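Prenyltransference for protein (Lavandula lanata, PDB 5HC8) catalyses, as lavandulyl diphosphate synthase, the head-to-middle condensation of two molecules of dimethylallyl diphosphate, on the fold of the cis-prenyltransferase (undecaprenyl diphosphate synthase) family. Local coordinates at residues R24-A27 with G31-V34; W63-Q68 with F79-Y84; S111-Y116 with L138-G143; I192-E197 with P221-A226. All blocks are in the same frame, centred on the assembly; numbering follows the deposited sequence.

Along the chain the four contacts follow one another, each closing before the next opens. Contacts 2, 3 and 4 all reach the same six-stranded parallel sheet. Contact 2 sits on strand 59-65 and contact 4 on strand 190-193, their centres about 17 Å apart; contact 3 is on the next strand, 135-140, its centre about 7 Å from that of contact 2, touching contact 2 but no ligand. Contact 1, at helix 23-30, touches contact 4: Lys25 salt-bridges Glu197, and Trp26 packs on Pro221 while its NE1 probably hydrogen-bonds Asp222. Contact 1 binds the thiodiphosphate, contact 2 meets the diene and the S-thiolodiphosphate analogue carrying a 3-methylbut-3-enyl tail, and contact 4 binds that thiolo analogue.

Contact 1 (R24-A27 with G31-V34); sequences RKWA and GVTV. With PIS (trihydrogen thiodiphosphate), chain C.
Helix 23-30 turns its N-terminal end to the thiodiphosphate pocket; at its other end Ala27 packs against Val32, Thr33 and Val34. The methyl of Ala27 is pressed on the returning backbone, its CB 3.4 Å from Thr33 O. Val32 CG1 lies 3.9 Å from Ala27 CB and also reaches the CZ3 corner of the Trp26 indole. The chain reverses through a Schellman motif, with Gly31 at positive phi (65°), and Val32 N then bonds back to Ala27 O over 3.1 Å, approaching from above the carbonyl plane. Thr33 next caps the following helix, its OG1 taking the N-H of Glu36.

On the pocket side, the first turn of helix 23-30 offers its N-H groups to the diphosphate: Arg24 N to O1 at 3.3 Å and Lys25 N to O3 at 2.8 Å. Arg24 bends sharply at chi3 (-2°), which brings NE to a weak bond with O5 lying at the guanidinium edge. Its NH1 runs beside the methyls of Val34, 3.9 Å from CG2, while NH2 forms a salt bridge with Glu76. Gly22 N, His23 ND1, His38 NE2 and Arg72 NH1 also bond to the thiodiphosphate.

Contact 2 (W63-Q68 with F79-Y84); sequences WALSPQ and FLMRIY. With ISY (3-methylbut-3-enylsulfanyl(phosphonooxy)phosphinic acid), chain F; 61G (2-methylbuta-1,3-diene), chain D.
Ala64 and Leu65 of strand 59-65 face Leu80, Met81 and Tyr84 on helix 74-89, and the direct touching between them is apolar. The short strand and helix axes pass 10.2 Å apart at 135°, a gap spanned by side chains. Ala64 CB sits obliquely against the phenol ring, 3.7 Å from Tyr84 CZ. Leu65 carries two contacts on its fork: CD1 comes to 4.3 Å from Leu80 CD1, while CD2 meets the Met81 methyl CE at 3.9 Å, the two side chains crossing at about a right angle. The bend of Met81 at chi2 (-54°) turns its thioether toward the strand.

Ligand contacts form the second group. The 3-methylbut-3-enyl tail of the thiolo analogue lies over one face of the Trp63 indole, with its C12 3.4 Å from CE3 and its C14 offset toward the ring's rim. The indole is fixed by a hydrogen bond from NE1 to Tyr142 O and by stacking with Phe203. The diene packs on Leu80, whose CD2 is 3.8 Å from CAB; the modelled approach of CAB to Tyr84 is too short to be trusted.

Backbone bonds tie Ala64 to Ala139 of strand 135-140 and Leu65 to Tyr142 just beyond it. The diene sits between strand and helix, with the thiolo tail beside it on Trp63, consistent with the region where the product tunnel opens in chain-elongating cis-prenyltransferases.

Contact 3 (S111-Y116 with L138-G143); sequences SRLPEY and LAVAYG
Leu113 meets strand 135-140 near its C-terminal end, and it does so with both prongs of its fork. CD1 lies 4.0 Å from Val140 CG1, the two side chains meeting at a slant, and CD2 lies 4.1 Å from the methyl of Ala141. With CG anti to the carbonyl carbon (chi1 -52°), the leucine stands off its loop toward the strand. Ala141 receives it on a residue with left-handed backbone angles (phi 54°). This is the close part of the contact, wholly buried and without any hydrogen bond across it. Met81 of helix 74-89 adds its side chain to Leu113, and Leu65 of the neighbouring strand to Val140.

The other side is looser. Arg112 points toward the strand but comes no nearer than 4.6 Å, and its guanidinium makes a cation-pi contact with Phe70 instead. Ser111 and Glu115 are exposed, the glutamate poorly ordered. Just beyond Leu113, Pro114 occupies the N-cap position of helix 115-128, and Leu113 O accepts a bond from Gln118 NE2 in its first turn. Leu113 packs the loop leading into the crossover helix against the second strand of a beta-alpha-beta unit, strand 103-107, helix 115-128 and strand 135-140.

Contact 4 (I192-E197 with P221-A226); sequences IRAAGE and PDFGEA. With ISY (3-methylbut-3-enylsulfanyl(phosphonooxy)phosphinic acid), chain F.
Phe223 packs its ring against Ile192 and Ala194, where strand 190-193 of the parallel sheet runs out into the loop of the substrate pocket. The Ile192 methyl CG2 comes to 4.1 Å from Phe223 CZ at an oblique angle, and Ala194 CB stands farther off at 4.4 Å from CD2. With CG anti to the backbone N (chi1 -171°), the ring of Phe223 continues the direction of CB toward the strand. Around this pair, Phe220 meets the same ring with planes nearly parallel, Ile48 of helix 34-54 adds to it, and Leu228 and Ala231 of helix 225-237 close over Ile192. Gly224 is the N-cap of that helix.

Between Ile192 and Ala194, which point toward Phe223, Arg193 leaves the strand on the other side, and its chain, extended from CG to NE, carries the guanidinium to the ligand. There NH2 forms a salt bridge with Asp21, and NH1 bonds to Ser201 OG and Arg199 O. NH2 also comes 3.2 Å from S9 of the thiolo analogue, and its bond to the phosphate oxygen O4, met at the guanidinium edge and in its plane, measures 3.0 Å with a bent N-H...O angle of 135°.

Contact 1 (R24-A27 with G31-V34)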
loop_
_atom_site.group_PDB
_atom_site.type_symbol
_atom_site.label_atom_id
_atom_site.label_comp_id
_atom_site.label_asym_id
_atom_site.label_seq_id
_atom_site.Cartn_x
_atom_site.Cartn_y
_atom_site.Cartn_z
ATOM N N ARG A 24 -9.816 21.661 -1.665
ATOM C CA ARG A 24 -9.342 22.948 -2.169
ATOM C C ARG A 24 -9.536 23.119 -3.685
ATOM O O ARG A 24 -9.959 24.180 -4.130
ATOM C CB ARG A 24 -7.890 23.120 -1.749
ATOM C CG ARG A 24 -7.101 24.268 -2.434
ATOM C CD ARG A 24 -5.651 24.294 -1.951
ATOM N NE ARG A 24 -5.458 23.233 -0.942
ATOM C CZ ARG A 24 -5.600 23.347 0.383
ATOM N NH1 ARG A 24 -5.871 24.532 0.951
ATOM N NH2 ARG A 24 -5.421 22.256 1.133
ATOM N N LYS A 25 -9.246 22.103 -4.484
ATOM C CA LYS A 25 -9.575 22.125 -5.922
ATOM C C LYS A 25 -11.049 22.456 -6.138
ATOM O O LYS A 25 -11.403 23.273 -6.990
ATOM C CB LYS A 25 -9.249 20.795 -6.617
ATOM C CG LYS A 25 -7.754 20.442 -6.669
ATOM C CD LYS A 25 -7.500 19.074 -7.297
ATOM C CE LYS A 25 -6.016 18.664 -7.249
ATOM N NZ LYS A 25 -5.834 17.165 -7.266
ATOM N N TRP A 26 -11.914 21.838 -5.344
ATOM C CA TRP A 26 -13.345 22.070 -5.442
ATOM C C TRP A 26 -13.661 23.525 -5.082
ATOM O O TRP A 26 -14.434 24.161 -5.748
ATOM C CB TRP A 26 -14.091 21.156 -4.479
ATOM C CG TRP A 26 -15.611 21.247 -4.567
ATOM C CD1 TRP A 26 -16.405 20.559 -5.392
ATOM C CD2 TRP A 26 -16.473 22.084 -3.780
ATOM N NE1 TRP A 26 -17.713 20.860 -5.182
ATOM C CE2 TRP A 26 -17.799 21.798 -4.190
ATOM C CE3 TRP A 26 -16.263 23.010 -2.742
ATOM C CZ2 TRP A 26 -18.909 22.408 -3.617
ATOM C CZ3 TRP A 26 -17.390 23.604 -2.143
ATOM C CH2 TRP A 26 -18.696 23.288 -2.585
ATOM N N ALA A 27 -13.084 24.002 -3.993
ATOM C CA ALA A 27 -13.322 25.399 -3.614
ATOM C C ALA A 27 -12.865 26.334 -4.736
ATOM O O ALA A 27 -13.640 27.165 -5.202
ATOM C CB ALA A 27 -12.612 25.718 -2.337
ATOM N N GLY A 31 -15.190 29.115 -6.755
ATOM C CA GLY A 31 -14.930 30.459 -6.248
ATOM C C GLY A 31 -15.275 30.631 -4.794
ATOM O O GLY A 31 -15.875 31.591 -4.437
ATOM N N VAL A 32 -14.873 29.723 -3.931
ATOM C CA VAL A 32 -15.365 29.720 -2.598
ATOM C C VAL A 32 -14.203 29.419 -1.665
ATOM O O VAL A 32 -13.103 29.150 -2.131
ATOM C CB VAL A 32 -16.546 28.755 -2.552
ATOM C CG1 VAL A 32 -16.144 27.336 -2.073
ATOM C CG2 VAL A 32 -17.659 29.327 -1.732
ATOM N N THR A 33 -14.388 29.534 -0.356
ATOM C CA THR A 33 -13.247 29.369 0.544
ATOM C C THR A 33 -12.882 27.889 0.625
ATOM O O THR A 33 -13.764 27.030 0.524
ATOM C CB THR A 33 -13.573 29.832 1.973
ATOM O OG1 THR A 33 -14.759 29.191 2.437
ATOM C CG2 THR A 33 -13.855 31.331 1.987
ATOM N N VAL A 34 -11.612 27.595 0.832
ATOM C CA VAL A 34 -11.245 26.215 1.170
ATOM C C VAL A 34 -12.050 25.712 2.364
ATOM O O VAL A 34 -12.475 24.565 2.395
ATOM C CB VAL A 34 -9.703 25.930 1.292
ATOM C CG1 VAL A 34 -8.842 27.158 1.148
ATOM C CG2 VAL A 34 -9.358 25.167 2.561
HETATM P P1 PIS C . -6.857 19.417 -2.231
HETATM O O1 PIS C . -7.388 19.657 -0.734
HETATM P P2 PIS C . -7.598 18.621 0.454
HETATM S S1 PIS C . -6.191 17.763 0.422
HETATM O O2 PIS C . -6.511 17.942 -2.529
HETATM O O3 PIS C . -7.913 19.943 -3.202
HETATM O O4 PIS C . -8.771 17.810 0.027
HETATM O O5 PIS C . -5.504 20.195 -2.270
HETATM O O6 PIS C . -7.766 19.515 1.774
#

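Contact 2 (W63-Q68 with F79-Y84)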
loop_
_atom_site.group_PDB
_atom_site.type_symbol
_atom_site.label_atom_id
_atom_site.label_comp_id
_atom_site.label_asym_id
_atom_site.label_seq_id
_atom_site.Cartn_x
_atom_site.Cartn_y
_atom_site.Cartn_z
ATOM N N TRP A 63 -10.939 8.353 6.396
ATOM C CA TRP A 63 -9.662 8.996 6.801
ATOM C C TRP A 63 -9.774 10.479 6.678
ATOM O O TRP A 63 -10.052 10.986 5.583
ATOM C CB TRP A 63 -8.530 8.589 5.892
ATOM C CG TRP A 63 -7.141 8.929 6.362
ATOM C CD1 TRP A 63 -6.650 9.019 7.659
ATOM C CD2 TRP A 63 -6.017 9.117 5.515
ATOM N NE1 TRP A 63 -5.295 9.251 7.620
ATOM C CE2 TRP A 63 -4.879 9.246 6.327
ATOM C CE3 TRP A 63 -5.843 9.075 4.136
ATOM C CZ2 TRP A 63 -3.604 9.464 5.777
ATOM C CZ3 TRP A 63 -4.611 9.311 3.638
ATOM C CH2 TRP A 63 -3.514 9.446 4.446
ATOM N N ALA A 64 -9.575 11.195 7.793
ATOM C CA ALA A 64 -9.824 12.667 7.811
ATOM C C ALA A 64 -8.541 13.495 8.015
ATOM O O ALA A 64 -8.484 14.676 7.701
ATOM C CB ALA A 64 -10.807 13.016 8.897
ATOM N N LEU A 65 -7.505 12.883 8.584
ATOM C CA LEU A 65 -6.373 13.735 8.914
ATOM C C LEU A 65 -5.168 12.847 9.084
ATOM O O LEU A 65 -5.210 11.944 9.864
ATOM C CB LEU A 65 -6.676 14.515 10.168
ATOM C CG LEU A 65 -5.612 15.583 10.426
ATOM C CD1 LEU A 65 -5.870 16.840 9.617
ATOM C CD2 LEU A 65 -5.575 15.936 11.908
ATOM N N SER A 66 -4.151 13.105 8.288
ATOM C CA SER A 66 -2.845 12.476 8.383
ATOM C C SER A 66 -1.849 13.265 9.234
ATOM O O SER A 66 -2.066 14.464 9.478
ATOM C CB SER A 66 -2.213 12.300 6.970
ATOM O OG SER A 66 -1.741 13.527 6.438
ATOM N N PRO A 67 -0.725 12.617 9.628
ATOM C CA PRO A 67 0.299 13.416 10.346
ATOM C C PRO A 67 0.850 14.518 9.464
ATOM O O PRO A 67 1.057 15.640 9.934
ATOM C CB PRO A 67 1.400 12.408 10.654
ATOM C CG PRO A 67 0.641 11.092 10.748
ATOM C CD PRO A 67 -0.404 11.188 9.641
ATOM N N GLN A 68 1.087 14.185 8.201
ATOM C CA GLN A 68 1.524 15.172 7.219
ATOM C C GLN A 68 0.668 16.427 7.129
ATOM O O GLN A 68 1.188 17.551 6.951
ATOM C CB GLN A 68 1.627 14.499 5.834
ATOM C CG GLN A 68 2.782 13.486 5.665
ATOM C CD GLN A 68 2.640 12.169 6.472
ATOM O OE1 GLN A 68 1.522 11.681 6.718
ATOM N NE2 GLN A 68 3.788 11.640 6.966
ATOM N N PHE A 79 -9.486 24.943 11.737
ATOM C CA PHE A 79 -10.828 24.837 11.215
ATOM C C PHE A 79 -11.278 23.378 11.004
ATOM O O PHE A 79 -12.387 23.005 11.340
ATOM C CB PHE A 79 -10.924 25.563 9.896
ATOM C CG PHE A 79 -12.326 25.696 9.416
ATOM C CD1 PHE A 79 -13.191 26.580 10.031
ATOM C CD2 PHE A 79 -12.814 24.897 8.384
ATOM C CE1 PHE A 79 -14.510 26.711 9.603
ATOM C CE2 PHE A 79 -14.135 25.030 7.950
ATOM C CZ PHE A 79 -14.987 25.940 8.566
ATOM N N LEU A 80 -10.417 22.560 10.411
ATOM C CA LEU A 80 -10.701 21.117 10.328
ATOM C C LEU A 80 -11.036 20.526 11.695
ATOM O O LEU A 80 -11.968 19.786 11.824
ATOM C CB LEU A 80 -9.491 20.382 9.697
ATOM C CG LEU A 80 -9.320 20.624 8.191
ATOM C CD1 LEU A 80 -8.029 19.990 7.686
ATOM C CD2 LEU A 80 -10.521 20.097 7.408
ATOM N N MET A 81 -10.222 20.803 12.707
ATOM C CA MET A 81 -10.468 20.238 14.016
ATOM C C MET A 81 -11.852 20.635 14.514
ATOM O O MET A 81 -12.546 19.855 15.140
ATOM C CB MET A 81 -9.439 20.736 15.048
ATOM C CG MET A 81 -7.964 20.382 14.866
ATOM S SD MET A 81 -7.681 18.645 14.675
ATOM C CE MET A 81 -5.891 18.669 14.638
ATOM N N ARG A 82 -12.241 21.880 14.281
ATOM C CA ARG A 82 -13.529 22.387 14.796
ATOM C C ARG A 82 -14.721 21.725 14.059
ATOM O O ARG A 82 -15.712 21.336 14.648
ATOM C CB ARG A 82 -13.526 23.931 14.629
ATOM C CG ARG A 82 -14.029 24.749 15.788
ATOM C CD ARG A 82 -12.990 24.948 16.886
ATOM N NE ARG A 82 -13.562 24.481 18.160
ATOM C CZ ARG A 82 -13.123 24.777 19.388
ATOM N NH1 ARG A 82 -12.085 25.591 19.582
ATOM N NH2 ARG A 82 -13.742 24.245 20.445
ATOM N N ILE A 83 -14.582 21.569 12.750
ATOM C CA ILE A 83 -15.566 20.925 11.947
ATOM C C ILE A 83 -15.739 19.502 12.381
ATOM O O ILE A 83 -16.877 19.000 12.375
ATOM C CB ILE A 83 -15.123 20.885 10.505
ATOM C CG1 ILE A 83 -15.315 22.233 9.869
ATOM C CG2 ILE A 83 -15.983 19.923 9.736
ATOM C CD1 ILE A 83 -14.842 22.192 8.423
ATOM N N TYR A 84 -14.630 18.844 12.752
ATOM C CA TYR A 84 -14.729 17.457 13.189
ATOM C C TYR A 84 -15.431 17.367 14.544
ATOM O O TYR A 84 -16.156 16.419 14.801
ATOM C CB TYR A 84 -13.365 16.708 13.160
ATOM C CG TYR A 84 -12.791 16.641 11.747
ATOM C CD1 TYR A 84 -13.636 16.694 10.636
ATOM C CD2 TYR A 84 -11.423 16.594 11.510
ATOM C CE1 TYR A 84 -13.138 16.682 9.370
ATOM C CE2 TYR A 84 -10.938 16.572 10.220
ATOM C CZ TYR A 84 -11.808 16.612 9.183
ATOM O OH TYR A 84 -11.397 16.592 7.855
HETATM P P1 ISY F . -1.423 14.218 -0.855
HETATM O O2 ISY F . -2.124 14.262 0.646
HETATM P P3 ISY F . -3.557 14.779 1.053
HETATM O O4 ISY F . -2.514 14.149 -1.996
HETATM O O5 ISY F . -0.369 13.085 -1.012
HETATM O O6 ISY F . -0.684 15.545 -0.957
HETATM O O7 ISY F . -3.962 15.937 0.214
HETATM O O8 ISY F . -3.585 14.966 2.640
HETATM S S9 ISY F . -4.865 13.193 0.475
HETATM C C10 ISY F . -4.704 12.112 1.876
HETATM C C11 ISY F . -6.060 12.257 2.519
HETATM C C12 ISY F . -6.213 12.495 3.995
HETATM C C13 ISY F . -7.559 12.606 4.547
HETATM C C14 ISY F . -5.049 12.817 4.856
HETATM C CAC 61G D . -7.173 16.431 5.196
HETATM C CAE 61G D . -8.641 16.833 4.906
HETATM C CAB 61G D . -9.818 16.663 5.828
HETATM C CAD 61G D . -8.939 17.244 3.580
HETATM C CAA 61G D . -7.789 17.350 2.753
#

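Contact 3 (S111-Y116 with L138-G143)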
loop_
_atom_site.group_PDB
_atom_site.type_symbol
_atom_site.label_atom_id
_atom_site.label_comp_id
_atom_site.label_asym_id
_atom_site.label_seq_id
_atom_site.Cartn_x
_atom_site.Cartn_y
_atom_site.Cartn_z
ATOM N N SER A 111 -3.564 12.005 20.957
ATOM C CA SER A 111 -2.842 12.979 21.781
ATOM C C SER A 111 -2.424 14.195 21.047
ATOM O O SER A 111 -2.292 15.242 21.634
ATOM C CB SER A 111 -1.608 12.289 22.330
ATOM O OG SER A 111 -2.071 11.545 23.430
ATOM N N ARG A 112 -2.190 14.096 19.756
ATOM C CA ARG A 112 -1.916 15.298 18.973
ATOM C C ARG A 112 -3.129 16.160 18.751
ATOM O O ARG A 112 -3.008 17.217 18.186
ATOM C CB ARG A 112 -1.364 14.929 17.600
ATOM C CG ARG A 112 -0.077 14.122 17.677
ATOM C CD ARG A 112 0.611 14.053 16.310
ATOM N NE ARG A 112 0.961 15.400 15.817
ATOM C CZ ARG A 112 1.661 15.650 14.710
ATOM N NH1 ARG A 112 2.113 14.655 13.942
ATOM N NH2 ARG A 112 1.915 16.907 14.380
ATOM N N LEU A 113 -4.320 15.731 19.107
ATOM C CA LEU A 113 -5.466 16.571 18.783
ATOM C C LEU A 113 -5.793 17.548 19.933
ATOM O O LEU A 113 -5.424 17.285 21.059
ATOM C CB LEU A 113 -6.689 15.708 18.525
ATOM C CG LEU A 113 -6.439 14.597 17.487
ATOM C CD1 LEU A 113 -7.626 13.657 17.537
ATOM C CD2 LEU A 113 -6.225 15.237 16.105
ATOM N N PRO A 114 -6.504 18.642 19.637
ATOM C CA PRO A 114 -7.044 19.504 20.692
ATOM C C PRO A 114 -7.908 18.743 21.695
ATOM O O PRO A 114 -8.753 17.868 21.324
ATOM C CB PRO A 114 -7.927 20.499 19.943
ATOM C CG PRO A 114 -7.604 20.379 18.503
ATOM C CD PRO A 114 -6.785 19.140 18.289
ATOM N N GLU A 115 -7.765 19.125 22.965
ATOM C CA GLU A 115 -8.469 18.435 24.020
ATOM C C GLU A 115 -9.950 18.365 23.726
ATOM O O GLU A 115 -10.577 17.374 24.048
ATOM C CB GLU A 115 -8.275 19.114 25.387
ATOM C CG GLU A 115 -6.853 19.056 25.921
ATOM C CD GLU A 115 -6.518 17.742 26.599
ATOM O OE1 GLU A 115 -7.410 16.877 26.740
ATOM O OE2 GLU A 115 -5.347 17.582 27.010
ATOM N N TYR A 116 -10.522 19.413 23.166
ATOM C CA TYR A 116 -11.922 19.390 22.879
ATOM C C TYR A 116 -12.342 18.303 21.876
ATOM O O TYR A 116 -13.509 17.852 21.865
ATOM C CB TYR A 116 -12.399 20.751 22.341
ATOM C CG TYR A 116 -11.859 21.218 21.001
ATOM C CD1 TYR A 116 -12.402 20.754 19.789
ATOM C CD2 TYR A 116 -10.839 22.165 20.937
ATOM C CE1 TYR A 116 -11.925 21.214 18.560
ATOM C CE2 TYR A 116 -10.352 22.616 19.728
ATOM C CZ TYR A 116 -10.894 22.142 18.535
ATOM O OH TYR A 116 -10.365 22.601 17.350
ATOM N N LEU A 138 -13.387 6.750 12.385
ATOM C CA LEU A 138 -12.834 8.006 11.922
ATOM C C LEU A 138 -11.335 7.919 12.240
ATOM O O LEU A 138 -10.952 7.839 13.375
ATOM C CB LEU A 138 -13.494 9.202 12.584
ATOM C CG LEU A 138 -12.948 10.550 12.126
ATOM C CD1 LEU A 138 -13.221 10.906 10.672
ATOM C CD2 LEU A 138 -13.484 11.620 13.039
ATOM N N ALA A 139 -10.518 7.900 11.203
ATOM C CA ALA A 139 -9.057 7.895 11.306
ATOM C C ALA A 139 -8.536 9.325 11.223
ATOM O O ALA A 139 -8.616 9.985 10.199
ATOM C CB ALA A 139 -8.452 7.003 10.203
ATOM N N VAL A 140 -7.980 9.783 12.336
ATOM C CA VAL A 140 -7.593 11.147 12.535
ATOM C C VAL A 140 -6.233 11.213 13.267
ATOM O O VAL A 140 -5.987 10.496 14.258
ATOM C CB VAL A 140 -8.786 11.884 13.200
ATOM C CG1 VAL A 140 -9.045 11.327 14.582
ATOM C CG2 VAL A 140 -8.620 13.350 13.133
ATOM N N ALA A 141 -5.305 11.992 12.683
ATOM C CA ALA A 141 -3.915 11.941 13.039
ATOM C C ALA A 141 -3.415 10.523 12.923
ATOM O O ALA A 141 -2.702 10.056 13.770
ATOM C CB ALA A 141 -3.667 12.489 14.475
ATOM N N TYR A 142 -3.841 9.834 11.867
ATOM C CA TYR A 142 -3.524 8.411 11.568
ATOM C C TYR A 142 -2.629 8.395 10.347
ATOM O O TYR A 142 -2.977 9.024 9.288
ATOM C CB TYR A 142 -4.805 7.590 11.211
ATOM C CG TYR A 142 -4.367 6.209 10.834
ATOM C CD1 TYR A 142 -4.067 5.264 11.829
ATOM C CD2 TYR A 142 -4.037 5.932 9.537
ATOM C CE1 TYR A 142 -3.535 4.045 11.510
ATOM C CE2 TYR A 142 -3.465 4.732 9.177
ATOM C CZ TYR A 142 -3.286 3.760 10.176
ATOM O OH TYR A 142 -2.646 2.622 9.818
ATOM N N GLY A 143 -1.466 7.768 10.477
ATOM C CA GLY A 143 -0.618 7.495 9.324
ATOM C C GLY A 143 -0.187 6.050 9.324
ATOM O O GLY A 143 -0.007 5.466 10.396
#

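Contact 4 (I192-E197 with P221-A226)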
loop_
_atom_site.group_PDB
_atom_site.type_symbol
_atom_site.label_atom_id
_atom_site.label_comp_id
_atom_site.label_asym_id
_atom_site.label_seq_id
_atom_site.Cartn_x
_atom_site.Cartn_y
_atom_site.Cartn_z
ATOM N N ILE A 192 -11.429 3.402 -1.388
ATOM C CA ILE A 192 -11.867 4.423 -2.286
ATOM C C ILE A 192 -11.039 5.703 -2.097
ATOM O O ILE A 192 -10.947 6.212 -1.016
ATOM C CB ILE A 192 -13.335 4.751 -2.016
ATOM C CG1 ILE A 192 -14.224 3.527 -2.284
ATOM C CG2 ILE A 192 -13.800 5.880 -2.899
ATOM C CD1 ILE A 192 -15.686 3.714 -1.786
ATOM N N ARG A 193 -10.573 6.278 -3.192
ATOM C CA ARG A 193 -9.960 7.587 -3.112
ATOM C C ARG A 193 -10.536 8.537 -4.118
ATOM O O ARG A 193 -10.505 8.283 -5.295
ATOM C CB ARG A 193 -8.434 7.530 -3.257
ATOM C CG ARG A 193 -7.769 8.911 -3.200
ATOM C CD ARG A 193 -6.250 8.852 -3.101
ATOM N NE ARG A 193 -5.786 10.222 -3.092
ATOM C CZ ARG A 193 -4.732 10.671 -2.418
ATOM N NH1 ARG A 193 -3.916 9.866 -1.750
ATOM N NH2 ARG A 193 -4.462 11.954 -2.445
ATOM N N ALA A 194 -11.060 9.640 -3.582
ATOM C CA ALA A 194 -11.662 10.696 -4.334
ATOM C C ALA A 194 -10.600 11.631 -4.856
ATOM O O ALA A 194 -9.479 11.667 -4.348
ATOM C CB ALA A 194 -12.597 11.473 -3.455
ATOM N N ALA A 195 -10.963 12.348 -5.923
ATOM C CA ALA A 195 -10.193 13.480 -6.464
ATOM C C ALA A 195 -9.046 13.122 -7.462
ATOM O O ALA A 195 -8.244 13.970 -7.814
ATOM C CB ALA A 195 -9.680 14.410 -5.324
ATOM N N GLY A 196 -8.917 11.887 -7.843
ATOM C CA GLY A 196 -8.199 11.568 -9.064
ATOM C C GLY A 196 -6.743 11.123 -8.819
ATOM O O GLY A 196 -6.137 10.605 -9.744
ATOM N N GLU A 197 -6.164 11.384 -7.633
ATOM C CA GLU A 197 -4.764 10.995 -7.360
ATOM C C GLU A 197 -4.739 9.500 -7.102
ATOM O O GLU A 197 -5.677 8.940 -6.457
ATOM C CB GLU A 197 -4.116 11.751 -6.204
ATOM C CG GLU A 197 -4.278 13.277 -6.286
ATOM C CD GLU A 197 -3.507 13.934 -7.428
ATOM O OE1 GLU A 197 -3.837 15.106 -7.710
ATOM O OE2 GLU A 197 -2.612 13.340 -8.062
ATOM N N PRO A 221 -16.061 17.024 -2.072
ATOM C CA PRO A 221 -17.323 17.719 -1.793
ATOM C C PRO A 221 -18.496 17.312 -2.721
ATOM O O PRO A 221 -19.663 17.520 -2.350
ATOM C CB PRO A 221 -16.950 19.189 -1.983
ATOM C CG PRO A 221 -15.560 19.260 -1.558
ATOM C CD PRO A 221 -14.955 17.968 -2.180
ATOM N N ASP A 222 -18.194 16.782 -3.907
ATOM C CA ASP A 222 -19.228 16.275 -4.853
ATOM C C ASP A 222 -19.585 14.796 -4.647
ATOM O O ASP A 222 -20.455 14.268 -5.340
ATOM C CB ASP A 222 -18.779 16.498 -6.313
ATOM C CG ASP A 222 -18.698 17.960 -6.686
ATOM O OD1 ASP A 222 -19.524 18.736 -6.151
ATOM O OD2 ASP A 222 -17.770 18.329 -7.449
ATOM N N PHE A 223 -18.952 14.151 -3.668
ATOM C CA PHE A 223 -19.010 12.715 -3.513
ATOM C C PHE A 223 -20.184 12.367 -2.633
ATOM O O PHE A 223 -20.265 12.798 -1.510
ATOM C CB PHE A 223 -17.731 12.221 -2.817
ATOM C CG PHE A 223 -17.580 10.745 -2.798
ATOM C CD1 PHE A 223 -18.215 9.991 -1.821
ATOM C CD2 PHE A 223 -16.792 10.084 -3.732
ATOM C CE1 PHE A 223 -18.076 8.601 -1.749
ATOM C CE2 PHE A 223 -16.668 8.695 -3.665
ATOM C CZ PHE A 223 -17.315 7.962 -2.680
ATOM N N GLY A 224 -21.096 11.578 -3.150
ATOM C CA GLY A 224 -22.266 11.197 -2.381
ATOM C C GLY A 224 -22.546 9.742 -2.369
ATOM O O GLY A 224 -21.677 8.893 -2.704
ATOM N N GLU A 225 -23.787 9.435 -2.033
ATOM C CA GLU A 225 -24.204 8.051 -1.947
ATOM C C GLU A 225 -24.034 7.292 -3.284
ATOM O O GLU A 225 -23.688 6.090 -3.271
ATOM C CB GLU A 225 -25.606 7.913 -1.446
ATOM C CG GLU A 225 -25.809 8.515 -0.078
ATOM C CD GLU A 225 -27.237 8.307 0.428
ATOM O OE1 GLU A 225 -27.816 9.315 0.826
ATOM O OE2 GLU A 225 -27.737 7.158 0.462
ATOM N N ALA A 226 -24.344 7.937 -4.413
ATOM C CA ALA A 226 -24.219 7.247 -5.728
ATOM C C ALA A 226 -22.725 6.846 -5.992
ATOM O O ALA A 226 -22.465 5.854 -6.646
ATOM C CB ALA A 226 -24.742 8.095 -6.891
HETATM P P1 ISY F . -1.423 14.218 -0.855
HETATM O O2 ISY F . -2.124 14.262 0.646
HETATM P P3 ISY F . -3.557 14.779 1.053
HETATM O O4 ISY F . -2.514 14.149 -1.996
HETATM O O5 ISY F . -0.369 13.085 -1.012
HETATM O O6 ISY F . -0.684 15.545 -0.957
HETATM O O7 ISY F . -3.962 15.937 0.214
HETATM O O8 ISY F . -3.585 14.966 2.640
HETATM S S9 ISY F . -4.865 13.193 0.475
HETATM C C10 ISY F . -4.704 12.112 1.876
HETATM C C11 ISY F . -6.060 12.257 2.519
HETATM C C12 ISY F . -6.213 12.495 3.995
HETATM C C13 ISY F . -7.559 12.606 4.547
HETATM C C14 ISY F . -5.049 12.817 4.856
#